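Local atomic coordinates of SEC-C motif domain protein (Psychrobacter arcticus, PDB entry 2I9W), a protein that binds zinc ions through cysteine clusters and carries an NTF2-like (cystatin-like) middle domain, its cellular role being unknown. Residues 4-9 / 25-30. Numbering follows the deposited sequence.
Sequences FSIQTC and LYQDCC. With ZN (zinc ion), chain B.
C9 and the pair C29 and C30 meet at a zinc ion. Each SG binds the metal, that of C9 at 2.3 Å, and C11 gives the fourth sulfur. The backbone N of C30 also makes a weak hydrogen bond to C9 SG, 3.7 Å away. Y26 lies beside the site. Its CB sits 3.3 Å from F4 O, which also lies near CG. CG is anti to the backbone N (chi1 179°), which sends the ring toward C9. Further out, CD1 touches C9 SG at 3.8 Å, the sulfur lying at the ring edge, in its plane. CD2, on the other side of CG, nears S5 CA and S5 N. At the tip, OH hydrogen-bonds H34 of helix 31-39. Two backbone bonds join the loops: Y26 N to Q7 O at 2.9 Å, and Q27 N to S5 O at 3.1 Å. Both are nearly straight (168° and 167°). L25 packs with its methyls on the I6-Q7 backbone, CD2 lying 3.3 Å from I6 O and CD1 near I6 CA. An alanine at L25 would probably leave the backbone of I6 and Q7 without this apolar cover and open a gap there. The whole is a four-cysteine zinc site in the N-terminal zinc-binding domain. The metal ties together two segments built of short 3-10 turns and loop. The N-H of C30 would probably ease the negative charge on the C9 thiolate.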
loop_
_atom_site.group_PDB
_atom_site.type_symbol
_atom_site.label_atom_id
_atom_site.label_comp_id
_atom_site.label_asym_id
_atom_site.label_seq_id
_atom_site.Cartn_x
_atom_site.Cartn_y
_atom_site.Cartn_z
ATOM N N PHE A 4 1.411 8.127 -19.259
ATOM C CA PHE A 4 1.954 8.243 -17.895
ATOM C C PHE A 4 3.164 7.382 -17.709
ATOM O O PHE A 4 3.988 7.696 -16.856
ATOM C CB PHE A 4 0.939 7.920 -16.786
ATOM C CG PHE A 4 0.132 9.096 -16.371
ATOM C CD1 PHE A 4 0.754 10.221 -15.843
ATOM C CD2 PHE A 4 -1.248 9.100 -16.532
ATOM C CE1 PHE A 4 0.021 11.332 -15.481
ATOM C CE2 PHE A 4 -2.000 10.206 -16.172
ATOM C CZ PHE A 4 -1.361 11.336 -15.644
ATOM N N SER A 5 3.279 6.321 -18.521
ATOM C CA SER A 5 4.487 5.497 -18.564
ATOM C C SER A 5 5.740 6.301 -18.649
ATOM O O SER A 5 6.713 5.951 -18.028
ATOM C CB SER A 5 4.440 4.556 -19.758
ATOM O OG SER A 5 3.443 3.592 -19.568
ATOM N N ILE A 6 5.724 7.378 -19.435
ATOM C CA ILE A 6 6.920 8.162 -19.656
ATOM C C ILE A 6 6.971 9.480 -18.864
ATOM O O ILE A 6 7.852 10.322 -19.075
ATOM C CB ILE A 6 7.196 8.335 -21.198
ATOM C CG1 ILE A 6 6.198 9.270 -21.876
ATOM C CG2 ILE A 6 7.236 6.943 -21.881
ATOM C CD1 ILE A 6 6.677 9.692 -23.293
ATOM N N GLN A 7 6.085 9.619 -17.884
ATOM C CA GLN A 7 6.203 10.709 -16.920
ATOM C C GLN A 7 6.624 10.174 -15.577
ATOM O O GLN A 7 6.602 8.963 -15.360
ATOM C CB GLN A 7 4.900 11.477 -16.787
ATOM C CG GLN A 7 4.563 12.277 -18.038
ATOM C CD GLN A 7 5.471 13.488 -18.267
ATOM O OE1 GLN A 7 5.861 14.183 -17.320
ATOM N NE2 GLN A 7 5.779 13.755 -19.528
ATOM N N THR A 8 7.064 11.094 -14.717
ATOM C CA THR A 8 7.525 10.763 -13.393
ATOM C C THR A 8 6.490 9.850 -12.715
ATOM O O THR A 8 5.261 10.101 -12.710
ATOM C CB THR A 8 7.856 12.044 -12.563
ATOM O OG1 THR A 8 8.785 12.881 -13.288
ATOM C CG2 THR A 8 8.414 11.710 -11.215
ATOM N N CYS A 9 6.984 8.770 -12.161
ATOM C CA CYS A 9 6.126 7.877 -11.386
ATOM C C CYS A 9 5.432 8.676 -10.269
ATOM O O CYS A 9 6.064 9.503 -9.610
ATOM C CB CYS A 9 6.901 6.734 -10.783
ATOM S SG CYS A 9 5.789 5.456 -10.159
ATOM N N LEU A 25 10.700 7.350 -13.963
ATOM C CA LEU A 25 9.450 7.263 -14.722
ATOM C C LEU A 25 8.581 6.122 -14.234
ATOM O O LEU A 25 9.061 5.103 -13.710
ATOM C CB LEU A 25 9.697 7.073 -16.209
ATOM C CG LEU A 25 10.495 8.179 -16.939
ATOM C CD1 LEU A 25 10.525 7.922 -18.467
ATOM C CD2 LEU A 25 9.941 9.571 -16.598
ATOM N N TYR A 26 7.271 6.293 -14.406
ATOM C CA TYR A 26 6.319 5.223 -14.052
ATOM C C TYR A 26 6.729 3.822 -14.610
ATOM O O TYR A 26 6.849 2.838 -13.840
ATOM C CB TYR A 26 4.927 5.645 -14.509
ATOM C CG TYR A 26 3.830 4.633 -14.233
ATOM C CD1 TYR A 26 3.647 4.065 -12.972
ATOM C CD2 TYR A 26 2.958 4.235 -15.246
ATOM C CE1 TYR A 26 2.600 3.155 -12.735
ATOM C CE2 TYR A 26 1.913 3.311 -15.013
ATOM C CZ TYR A 26 1.760 2.761 -13.766
ATOM O OH TYR A 26 0.743 1.854 -13.536
ATOM N N GLN A 27 7.014 3.743 -15.912
ATOM C CA GLN A 27 7.433 2.476 -16.524
ATOM C C GLN A 27 8.635 1.819 -15.845
ATOM O O GLN A 27 8.821 0.600 -15.930
ATOM C CB GLN A 27 7.728 2.653 -18.017
ATOM C CG GLN A 27 8.881 3.573 -18.357
ATOM C CD GLN A 27 9.047 3.797 -19.882
ATOM O OE1 GLN A 27 8.230 3.370 -20.690
ATOM N NE2 GLN A 27 10.093 4.497 -20.244
ATOM N N ASP A 28 9.448 2.635 -15.187
ATOM C CA ASP A 28 10.691 2.196 -14.582
ATOM C C ASP A 28 10.568 2.026 -13.086
ATOM O O ASP A 28 11.563 1.748 -12.433
ATOM C CB ASP A 28 11.797 3.233 -14.867
ATOM C CG ASP A 28 12.156 3.300 -16.315
ATOM O OD1 ASP A 28 12.210 2.215 -16.925
ATOM O OD2 ASP A 28 12.348 4.420 -16.818
ATOM N N CYS A 29 9.370 2.247 -12.540
ATOM C CA CYS A 29 9.146 2.251 -11.087
ATOM C C CYS A 29 7.932 1.362 -10.722
ATOM O O CYS A 29 8.083 0.144 -10.621
ATOM C CB CYS A 29 9.013 3.700 -10.560
ATOM S SG CYS A 29 8.970 3.864 -8.747
ATOM N N CYS A 30 6.719 1.948 -10.596
ATOM C CA CYS A 30 5.567 1.206 -10.099
ATOM C C CYS A 30 4.847 0.378 -11.181
ATOM O O CYS A 30 4.147 -0.595 -10.860
ATOM C CB CYS A 30 4.606 2.208 -9.455
ATOM S SG CYS A 30 5.139 2.844 -7.802
HETATM ZN ZN ZN B . 6.770 4.477 -8.290
#